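Local structure of putative glycosyl hydrolase (Parabacteroides distasonis, 4QHZ) at residues 47-53 with 241-245; 111-116 with 137-143; 118-124 with 223-229. The protein binds magnesium and is probably a hydrolase of the 3-keto-disaccharide hydrolase (DUF1080) family, acting on glycosides. All coordinates share one frame; numbering follows the deposited sequence.

Contact 1: residues 47-53 with 241-245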
loop_
_atom_site.group_PDB
_atom_site.type_symbol
_atom_site.label_atom_id
_atom_site.label_comp_id
_atom_site.label_asym_id
_atom_site.label_seq_id
_atom_site.Cartn_x
_atom_site.Cartn_y
_atom_site.Cartn_z
ATOM N N PRO C 47 -13.110 6.636 -24.806
ATOM C CA PRO C 47 -14.395 6.992 -24.202
ATOM C C PRO C 47 -14.633 8.492 -24.294
ATOM O O PRO C 47 -13.707 9.241 -24.616
ATOM C CB PRO C 47 -14.253 6.549 -22.742
ATOM C CG PRO C 47 -12.796 6.411 -22.500
ATOM C CD PRO C 47 -12.124 6.167 -23.815
ATOM N N SER C 48 -15.867 8.916 -24.020
ATOM C CA SER C 48 -16.312 10.285 -24.297
ATOM C C SER C 48 -15.566 11.360 -23.497
ATOM O O SER C 48 -15.443 12.486 -23.960
ATOM C CB SER C 48 -17.812 10.412 -24.035
ATOM O OG SER C 48 -18.112 10.100 -22.685
ATOM N N ASP C 49 -15.048 11.006 -22.322
ATOM C CA ASP C 49 -14.304 11.954 -21.489
ATOM C C ASP C 49 -12.781 11.865 -21.672
ATOM O O ASP C 49 -12.029 12.527 -20.960
ATOM C CB ASP C 49 -14.659 11.749 -20.011
ATOM C CG ASP C 49 -14.116 10.443 -19.439
ATOM O OD1 ASP C 49 -13.800 9.514 -20.213
ATOM O OD2 ASP C 49 -14.020 10.341 -18.203
ATOM N N ALA C 50 -12.320 11.052 -22.615
ATOM C CA ALA C 50 -10.882 10.889 -22.834
ATOM C C ALA C 50 -10.345 11.966 -23.764
ATOM O O ALA C 50 -11.058 12.462 -24.636
ATOM C CB ALA C 50 -10.586 9.515 -23.404
ATOM N N ILE C 51 -9.073 12.303 -23.585
ATOM C CA ILE C 51 -8.350 13.118 -24.546
ATOM C C ILE C 51 -7.817 12.199 -25.643
ATOM O O ILE C 51 -7.102 11.248 -25.357
ATOM C CB ILE C 51 -7.201 13.877 -23.871
ATOM C CG1 ILE C 51 -7.756 14.840 -22.820
ATOM C CG2 ILE C 51 -6.379 14.652 -24.890
ATOM C CD1 ILE C 51 -6.767 15.167 -21.723
ATOM N N VAL C 52 -8.192 12.468 -26.892
ATOM C CA VAL C 52 -7.716 11.679 -28.022
ATOM C C VAL C 52 -6.346 12.184 -28.452
ATOM O O VAL C 52 -6.240 13.261 -29.033
ATOM C CB VAL C 52 -8.689 11.735 -29.223
ATOM C CG1 VAL C 52 -8.143 10.939 -30.397
ATOM C CG2 VAL C 52 -10.063 11.209 -28.827
ATOM N N LEU C 53 -5.303 11.408 -28.174
ATOM C CA LEU C 53 -3.940 11.797 -28.541
ATOM C C LEU C 53 -3.600 11.408 -29.988
ATOM O O LEU C 53 -2.783 12.065 -30.641
ATOM C CB LEU C 53 -2.927 11.186 -27.570
ATOM C CG LEU C 53 -3.045 11.664 -26.116
ATOM C CD1 LEU C 53 -2.096 10.885 -25.220
ATOM C CD2 LEU C 53 -2.778 13.159 -25.996
ATOM N N ILE C 241 -4.355 6.088 -29.664
ATOM C CA ILE C 241 -3.812 6.558 -28.405
ATOM C C ILE C 241 -4.810 7.503 -27.749
ATOM O O ILE C 241 -5.183 8.524 -28.335
ATOM C CB ILE C 241 -2.468 7.277 -28.595
ATOM C CG1 ILE C 241 -1.550 6.438 -29.490
ATOM C CG2 ILE C 241 -1.825 7.555 -27.244
ATOM C CD1 ILE C 241 -0.179 7.039 -29.719
ATOM N N TRP C 242 -5.238 7.166 -26.537
ATOM C CA TRP C 242 -6.044 8.086 -25.749
ATOM C C TRP C 242 -5.658 8.033 -24.279
ATOM O O TRP C 242 -5.035 7.084 -23.815
ATOM C CB TRP C 242 -7.547 7.820 -25.928
ATOM C CG TRP C 242 -8.017 6.409 -25.700
ATOM C CD1 TRP C 242 -8.208 5.456 -26.648
ATOM C CD2 TRP C 242 -8.418 5.822 -24.455
ATOM N NE1 TRP C 242 -8.680 4.299 -26.074
ATOM C CE2 TRP C 242 -8.823 4.501 -24.727
ATOM C CE3 TRP C 242 -8.468 6.282 -23.135
ATOM C CZ2 TRP C 242 -9.257 3.628 -23.727
ATOM C CZ3 TRP C 242 -8.910 5.418 -22.142
ATOM C CH2 TRP C 242 -9.294 4.104 -22.447
ATOM N N ILE C 243 -6.030 9.084 -23.565
ATOM C CA ILE C 243 -5.669 9.238 -22.171
ATOM C C ILE C 243 -6.835 9.900 -21.457
ATOM O O ILE C 243 -7.476 10.804 -22.003
ATOM C CB ILE C 243 -4.378 10.066 -22.031
ATOM C CG1 ILE C 243 -3.890 10.092 -20.584
ATOM C CG2 ILE C 243 -4.578 11.493 -22.546
ATOM C CD1 ILE C 243 -2.440 10.513 -20.460
ATOM N N ARG C 244 -7.135 9.433 -20.254
ATOM C CA ARG C 244 -8.125 10.122 -19.428
ATOM C C ARG C 244 -7.584 10.294 -18.028
ATOM O O ARG C 244 -6.949 9.403 -17.468
ATOM C CB ARG C 244 -9.479 9.402 -19.434
ATOM C CG ARG C 244 -9.446 7.918 -19.177
ATOM C CD ARG C 244 -10.786 7.285 -19.522
ATOM N NE ARG C 244 -11.887 7.817 -18.713
ATOM C CZ ARG C 244 -12.116 7.504 -17.437
ATOM N NH1 ARG C 244 -11.325 6.656 -16.780
ATOM N NH2 ARG C 244 -13.140 8.053 -16.802
ATOM N N GLU C 245 -7.792 11.489 -17.492
ATOM C CA GLU C 245 -7.207 11.862 -16.223
ATOM C C GLU C 245 -8.021 11.205 -15.127
ATOM O O GLU C 245 -9.234 11.109 -15.235
ATOM C CB GLU C 245 -7.185 13.381 -16.079
ATOM C CG GLU C 245 -6.448 14.065 -17.224
ATOM C CD GLU C 245 -6.174 15.530 -16.965
ATOM O OE1 GLU C 245 -5.379 15.837 -16.057
ATOM O OE2 GLU C 245 -6.754 16.375 -17.677
HETATM O O HOH W 1 -9.550 12.933 -19.237
#

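Contact 2: residues 111-116 with 137-143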
loop_
_atom_site.group_PDB
_atom_site.type_symbol
_atom_site.label_atom_id
_atom_site.label_comp_id
_atom_site.label_asym_id
_atom_site.label_seq_id
_atom_site.Cartn_x
_atom_site.Cartn_y
_atom_site.Cartn_z
ATOM N N GLY C 111 16.949 -7.146 -36.364
ATOM C CA GLY C 111 17.659 -6.771 -35.145
ATOM C C GLY C 111 17.486 -7.769 -34.021
ATOM O O GLY C 111 16.641 -8.663 -34.090
ATOM N N GLU C 112 18.287 -7.598 -32.975
ATOM C CA GLU C 112 18.280 -8.501 -31.837
ATOM C C GLU C 112 18.261 -7.739 -30.528
ATOM O O GLU C 112 18.690 -6.592 -30.458
ATOM C CB GLU C 112 19.521 -9.388 -31.860
ATOM C CG GLU C 112 19.555 -10.410 -32.978
ATOM C CD GLU C 112 20.857 -11.190 -32.983
ATOM O OE1 GLU C 112 21.892 -10.607 -33.368
ATOM O OE2 GLU C 112 20.847 -12.378 -32.595
ATOM N N SER C 113 17.778 -8.418 -29.490
ATOM C CA SER C 113 17.767 -7.899 -28.132
ATOM C C SER C 113 17.147 -6.502 -28.095
ATOM O O SER C 113 16.051 -6.309 -28.623
ATOM C CB SER C 113 19.188 -7.939 -27.540
ATOM O OG SER C 113 19.166 -7.670 -26.143
ATOM N N GLN C 114 17.839 -5.534 -27.498
ATOM C CA GLN C 114 17.315 -4.172 -27.362
ATOM C C GLN C 114 17.291 -3.377 -28.671
ATOM O O GLN C 114 16.744 -2.271 -28.696
ATOM C CB GLN C 114 18.128 -3.387 -26.324
ATOM C CG GLN C 114 18.074 -3.972 -24.921
ATOM C CD GLN C 114 16.716 -3.781 -24.251
ATOM O OE1 GLN C 114 16.214 -2.661 -24.154
ATOM N NE2 GLN C 114 16.130 -4.871 -23.766
ATOM N N SER C 115 17.851 -3.929 -29.749
ATOM C CA SER C 115 17.907 -3.221 -31.029
ATOM C C SER C 115 16.896 -3.755 -32.047
ATOM O O SER C 115 17.168 -3.766 -33.243
ATOM C CB SER C 115 19.328 -3.307 -31.596
ATOM O OG SER C 115 20.244 -2.699 -30.712
ATOM N N ARG C 116 15.730 -4.182 -31.570
ATOM C CA ARG C 116 14.708 -4.750 -32.433
ATOM C C ARG C 116 13.329 -4.200 -32.072
ATOM O O ARG C 116 12.633 -4.754 -31.224
ATOM C CB ARG C 116 14.711 -6.278 -32.327
ATOM C CG ARG C 116 13.860 -6.983 -33.378
ATOM C CD ARG C 116 13.568 -8.413 -32.947
ATOM N NE ARG C 116 12.695 -9.136 -33.870
ATOM C CZ ARG C 116 13.085 -9.743 -34.989
ATOM N NH1 ARG C 116 14.350 -9.709 -35.384
ATOM N NH2 ARG C 116 12.193 -10.385 -35.727
ATOM N N ASN C 137 12.524 -13.111 -29.637
ATOM C CA ASN C 137 13.720 -12.287 -29.518
ATOM C C ASN C 137 14.090 -12.142 -28.048
ATOM O O ASN C 137 13.539 -11.285 -27.349
ATOM C CB ASN C 137 13.495 -10.923 -30.162
ATOM C CG ASN C 137 14.643 -9.955 -29.910
ATOM O OD1 ASN C 137 15.816 -10.291 -30.101
ATOM N ND2 ASN C 137 14.307 -8.735 -29.485
ATOM N N PRO C 138 15.004 -12.991 -27.562
ATOM C CA PRO C 138 15.403 -12.861 -26.159
ATOM C C PRO C 138 16.206 -11.579 -25.885
ATOM O O PRO C 138 16.862 -11.043 -26.779
ATOM C CB PRO C 138 16.261 -14.107 -25.910
ATOM C CG PRO C 138 16.698 -14.567 -27.251
ATOM C CD PRO C 138 15.670 -14.116 -28.241
ATOM N N THR C 139 16.109 -11.091 -24.655
ATOM C CA THR C 139 16.877 -9.943 -24.200
ATOM C C THR C 139 16.950 -10.015 -22.676
ATOM O O THR C 139 16.472 -10.985 -22.079
ATOM C CB THR C 139 16.248 -8.612 -24.672
ATOM O OG1 THR C 139 17.131 -7.518 -24.387
ATOM C CG2 THR C 139 14.884 -8.364 -23.993
ATOM N N TYR C 140 17.545 -9.015 -22.037
ATOM C CA TYR C 140 17.565 -9.014 -20.567
ATOM C C TYR C 140 16.143 -8.776 -20.065
ATOM O O TYR C 140 15.440 -7.878 -20.552
ATOM C CB TYR C 140 18.577 -8.020 -19.970
ATOM C CG TYR C 140 18.660 -6.625 -20.558
ATOM C CD1 TYR C 140 19.549 -6.334 -21.583
ATOM C CD2 TYR C 140 17.910 -5.576 -20.026
ATOM C CE1 TYR C 140 19.655 -5.052 -22.107
ATOM C CE2 TYR C 140 18.011 -4.291 -20.539
ATOM C CZ TYR C 140 18.889 -4.033 -21.572
ATOM O OH TYR C 140 19.006 -2.766 -22.077
ATOM N N VAL C 141 15.725 -9.603 -19.110
ATOM C CA VAL C 141 14.305 -9.723 -18.767
ATOM C C VAL C 141 13.766 -8.487 -18.060
ATOM O O VAL C 141 12.592 -8.156 -18.206
ATOM C CB VAL C 141 14.006 -10.989 -17.916
ATOM C CG1 VAL C 141 14.334 -12.241 -18.713
ATOM C CG2 VAL C 141 14.758 -10.980 -16.583
ATOM N N ASN C 142 14.622 -7.800 -17.305
ATOM C CA ASN C 142 14.212 -6.560 -16.641
ATOM C C ASN C 142 14.131 -5.377 -17.608
ATOM O O ASN C 142 13.763 -4.281 -17.207
ATOM C CB ASN C 142 15.127 -6.233 -15.438
ATOM C CG ASN C 142 16.572 -6.015 -15.826
ATOM O OD1 ASN C 142 17.102 -6.674 -16.734
ATOM N ND2 ASN C 142 17.224 -5.078 -15.153
ATOM N N GLY C 143 14.474 -5.597 -18.880
ATOM C CA GLY C 143 14.325 -4.573 -19.913
ATOM C C GLY C 143 13.549 -5.027 -21.138
ATOM O O GLY C 143 13.625 -4.386 -22.190
#

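Contact 3: residues 118-124 with 223-229. With MG (magnesium ion), chain I.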
loop_
_atom_site.group_PDB
_atom_site.type_symbol
_atom_site.label_atom_id
_atom_site.label_comp_id
_atom_site.label_asym_id
_atom_site.label_seq_id
_atom_site.Cartn_x
_atom_site.Cartn_y
_atom_site.Cartn_z
ATOM N N ASN C 118 12.643 -1.196 -30.691
ATOM C CA ASN C 118 12.696 -0.522 -29.394
ATOM C C ASN C 118 12.054 0.854 -29.454
ATOM O O ASN C 118 12.466 1.707 -30.242
ATOM C CB ASN C 118 14.148 -0.400 -28.910
ATOM C CG ASN C 118 14.265 -0.039 -27.428
ATOM O OD1 ASN C 118 13.378 0.587 -26.834
ATOM N ND2 ASN C 118 15.375 -0.435 -26.824
ATOM N N SER C 119 11.024 1.048 -28.634
ATOM C CA SER C 119 10.500 2.369 -28.331
ATOM C C SER C 119 10.176 2.370 -26.847
ATOM O O SER C 119 10.781 1.619 -26.084
ATOM C CB SER C 119 9.276 2.694 -29.189
ATOM O OG SER C 119 8.810 4.015 -28.943
ATOM N N GLY C 120 9.223 3.187 -26.426
ATOM C CA GLY C 120 8.821 3.200 -25.029
ATOM C C GLY C 120 7.901 4.342 -24.703
ATOM O O GLY C 120 7.841 5.333 -25.434
ATOM N N ILE C 121 7.160 4.180 -23.614
ATOM C CA ILE C 121 6.240 5.195 -23.132
ATOM C C ILE C 121 6.775 5.709 -21.802
ATOM O O ILE C 121 6.747 4.987 -20.802
ATOM C CB ILE C 121 4.813 4.631 -22.976
ATOM C CG1 ILE C 121 4.300 4.077 -24.308
ATOM C CG2 ILE C 121 3.851 5.692 -22.466
ATOM C CD1 ILE C 121 4.116 2.578 -24.316
ATOM N N PHE C 122 7.273 6.941 -21.794
ATOM C CA PHE C 122 7.774 7.562 -20.569
ATOM C C PHE C 122 6.644 8.270 -19.843
ATOM O O PHE C 122 6.170 9.322 -20.283
ATOM C CB PHE C 122 8.902 8.547 -20.864
ATOM C CG PHE C 122 10.227 7.893 -21.139
ATOM C CD1 PHE C 122 10.477 7.287 -22.364
ATOM C CD2 PHE C 122 11.227 7.896 -20.180
ATOM C CE1 PHE C 122 11.700 6.691 -22.628
ATOM C CE2 PHE C 122 12.447 7.302 -20.434
ATOM C CZ PHE C 122 12.684 6.698 -21.661
ATOM N N LEU C 123 6.231 7.683 -18.723
ATOM C CA LEU C 123 5.119 8.191 -17.924
ATOM C C LEU C 123 5.564 9.436 -17.169
ATOM O O LEU C 123 6.565 9.401 -16.455
ATOM C CB LEU C 123 4.631 7.115 -16.956
ATOM C CG LEU C 123 4.303 5.764 -17.612
ATOM C CD1 LEU C 123 4.008 4.710 -16.558
ATOM C CD2 LEU C 123 3.139 5.884 -18.585
ATOM N N GLN C 124 4.830 10.534 -17.362
ATOM C CA GLN C 124 5.232 11.876 -16.909
ATOM C C GLN C 124 6.644 12.258 -17.375
ATOM O O GLN C 124 7.288 13.101 -16.770
ATOM C CB GLN C 124 5.129 11.993 -15.387
ATOM C CG GLN C 124 3.735 11.743 -14.848
ATOM C CD GLN C 124 3.625 12.073 -13.372
ATOM O OE1 GLN C 124 4.168 11.367 -12.526
ATOM N NE2 GLN C 124 2.932 13.164 -13.060
ATOM N N PRO C 223 4.557 15.223 -19.446
ATOM C CA PRO C 223 3.945 14.715 -20.660
ATOM C C PRO C 223 4.158 13.215 -20.800
ATOM O O PRO C 223 4.895 12.614 -20.019
ATOM C CB PRO C 223 4.706 15.454 -21.758
ATOM C CG PRO C 223 6.070 15.661 -21.182
ATOM C CD PRO C 223 5.846 15.891 -19.714
ATOM N N ILE C 224 3.497 12.623 -21.782
ATOM C CA ILE C 224 3.826 11.284 -22.226
ATOM C C ILE C 224 4.866 11.451 -23.324
ATOM O O ILE C 224 4.630 12.170 -24.290
ATOM C CB ILE C 224 2.594 10.536 -22.766
ATOM C CG1 ILE C 224 1.453 10.527 -21.740
ATOM C CG2 ILE C 224 2.956 9.112 -23.152
ATOM C CD1 ILE C 224 1.765 9.798 -20.449
ATOM N N ILE C 225 6.020 10.815 -23.164
ATOM C CA ILE C 225 7.060 10.846 -24.179
ATOM C C ILE C 225 7.153 9.484 -24.853
ATOM O O ILE C 225 7.234 8.459 -24.172
ATOM C CB ILE C 225 8.442 11.212 -23.600
ATOM C CG1 ILE C 225 8.363 12.506 -22.783
ATOM C CG2 ILE C 225 9.472 11.339 -24.723
ATOM C CD1 ILE C 225 9.679 12.921 -22.142
ATOM N N LEU C 226 7.134 9.485 -26.184
ATOM C CA LEU C 226 7.356 8.281 -26.971
ATOM C C LEU C 226 8.796 8.276 -27.476
ATOM O O LEU C 226 9.274 9.252 -28.065
ATOM C CB LEU C 226 6.366 8.187 -28.137
ATOM C CG LEU C 226 4.888 8.040 -27.758
ATOM C CD1 LEU C 226 4.006 7.996 -29.000
ATOM C CD2 LEU C 226 4.649 6.793 -26.916
ATOM N N GLN C 227 9.468 7.157 -27.259
ATOM C CA GLN C 227 10.905 7.057 -27.481
ATOM C C GLN C 227 11.276 6.739 -28.936
ATOM O O GLN C 227 10.731 5.820 -29.546
ATOM C CB GLN C 227 11.474 5.980 -26.559
ATOM C CG GLN C 227 12.985 5.781 -26.626
ATOM C CD GLN C 227 13.416 4.560 -25.831
ATOM O OE1 GLN C 227 12.937 3.451 -26.070
ATOM N NE2 GLN C 227 14.311 4.757 -24.872
ATOM N N SER C 228 12.204 7.523 -29.470
ATOM C CA SER C 228 12.908 7.206 -30.695
ATOM C C SER C 228 14.258 6.601 -30.324
ATOM O O SER C 228 15.189 7.318 -29.981
ATOM C CB SER C 228 13.111 8.460 -31.542
ATOM O OG SER C 228 13.930 8.178 -32.664
ATOM N N HIS C 229 14.341 5.277 -30.348
ATOM C CA HIS C 229 15.552 4.566 -29.959
ATOM C C HIS C 229 16.442 4.414 -31.195
ATOM O O HIS C 229 16.078 3.734 -32.151
ATOM C CB HIS C 229 15.192 3.211 -29.344
ATOM C CG HIS C 229 16.316 2.567 -28.599
ATOM N ND1 HIS C 229 17.155 1.638 -29.176
ATOM C CD2 HIS C 229 16.737 2.716 -27.320
ATOM C CE1 HIS C 229 18.055 1.256 -28.289
ATOM N NE2 HIS C 229 17.824 1.894 -27.156
HETATM MG MG MG I . 12.771 1.540 -25.109
HETATM O O HOH W 2 11.718 4.076 -31.511
HETATM O O HOH W 3 14.315 1.443 -23.907
#

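Contact 1: residues 47-53 with 241-245
Ile51 and Ile243 form an antiparallel hydrogen-bonded pair that joins strand 51-54 to strand 237-245. The strands belong to one sheet of a concanavalin-like beta sandwich. Ile51 N reaches Ile243 O at 2.7 Å, and Ile243 N returns to Ile51 O. Leu53 N then bonds to Ile241 O. Val52 and Trp242 make the non-hydrogen-bonded pair between these links.

Arg244 ties the strand to the type I turn of residues 47-50. Its CB lies against CA and CB of Ala50. CG sits between the backbone N and the carbonyl carbon (chi1 49°), and a bend at chi3 brings the guanidinium round to Asp49. On the way Arg244 CD packs on Pro47 CG at 3.7 Å. The guanidinium grips the Asp49 carboxylate side-on. Arg244 NE meets Asp49 OD1 at 3.0 Å, almost straight and in the guanidinium plane. Arg244 NH2 meets Asp49 OD2 at 2.8 Å, on the syn lone pair of OD2, completing the salt bridge. The two flat groups are twisted 37° apart. Arg244 NH1 turns to Gln98 OE1 on the neighbouring strand 97-104.

Pro47 also covers Trp242. Its CD stands over the six-membered ring, 3.5 Å from the ring centroid, a CH-pi contact. The indole NE1 is held by Phe44 O. Val196 of a second subunit packs on Pro47 and Arg244, so this face lies at a subunit interface.

On the face carrying Ile51 and Ile243 the contact is apolar. Ile243 CG2 touches both Ile51 CB and Leu53 CD1, the latter 3.7 Å away. At the end of the pairing an ordered water links the backbones: it donates to Asp49 O and accepts from Glu245 N at 2.9 Å.

Contact 2: residues 111-116 with 137-143
Glu112 brings its CA up to the amide oxygen of Asn137, and the next residue takes up the bond. Ser113 N donates to Asn137 OD1 at 2.8 Å, on a lone pair. Asn137 ND2 donates back to Ser113 O at 3.1 Å, also on a lone pair. The side-chain amide thus grips both backbone polar groups of one residue. The two bonds, each in the carbonyl plane of its acceptor, fix the rotation of the Asn137 amide. Asp133 O is a second acceptor for ND2.

Ser113 OG stands anti to the backbone N (chi1 -169°), which carries it to Thr139 OG1 at 2.7 Å. That hydroxyl is shared. Gln114 NE2 also donates to Thr139 OG1, nearly straight, at 2.9 Å. Gln114 NE2 donates as well to Gly143 O at 3.0 Å, where it approaches from above the carbonyl plane. Both acceptors lie close to the plane of the Gln114 amide, so its rotation is well defined. The amide stacks on Tyr140, with the two planes 20° apart and Gln114 NE2 3.6 Å above the ring. Tyr140 OH has its own hydrogen bond to Tyr149.

The chain turns through the bond from Ser115 N to Glu112 O. Arg116 then runs back along Asn137, with Arg116 CD 3.6 Å from Asn137 CG. Its NH1 closes on Gly111 O, and its NE forms a salt bridge with Asp133.

Gln114 O holds Asn118 ND2, and Gly143 O takes a bond from Gln130 NE2. Both partners are magnesium ligands, so these two loops form part of the second shell of the metal site.

Contact 3: residues 118-124 with 223-229
A magnesium site lies at one end of this antiparallel strand pair, in the smaller sheet of a concanavalin-like beta sandwich. Asn118 OD1 binds the ion at 2.1 Å and Ser119 O binds it at 2.2 Å. The side-chain amide of Gln227 is a third ligand, coming from the partner segment. A water, Glu128 and Gln130 bring the number of ligands to six.

Asn118 is set by its surroundings. Its amide lies on the His229 ring with the planes 12° apart, and Asn118 ND2, already engaged by Gln114, is 3.3 Å above the ring centre. His229 is itself held through ND1 by Asp231. In the residue after Asn118, Ser119 OG is anti to N (chi1 -177°). This places Ser119 OG to donate to a lone pair of Gln227 O at 2.7 Å, and it fastens one metal-binding residue to the backbone of another.

Beyond Gly120, whose O accepts from Gln227 N, the backbones pair as a ladder. Phe122 with Ile225 makes the hydrogen-bonded pair. Ile121 and Leu226 make the non-hydrogen-bonded pair. Their side chains lie side by side, with Ile121 CG1 3.8 Å from Leu226 CD2. Ile121 CG2 also touches Ile224 CG2 at 3.6 Å. Met99, Ile101 and Phe97 of strand 97-104, in the opposing sheet, meet this apolar face. On the other face Phe122 CB packs on Ile225 CB.

Where the strands part, a second water, not a metal ligand, bridges them. It donates to Asn118 O and Gln227 O and accepts from His229 N at 3.1 Å.

Contacts 1 and 3 are both antiparallel strand pairings, but in different sheets of the sandwich. They touch where Ile243 CD1 meets Ile224 CG1 at 4.1 Å. Contact 3 is buried and no other chain touches it. Contact 1 is partly buried and uses a salt bridge and a CH-pi contact beside a second subunit. Contact 2 joins two loops and has no strand pairing. It is almost wholly polar, built on side-chain amides and hydroxyls, and its 137-143 segment also meets the second subunit. Contact 3 supplies three of the five protein ligands of the magnesium. Contact 2 reaches the ligands Asn118 and Gln130 through second-shell hydrogen bonds.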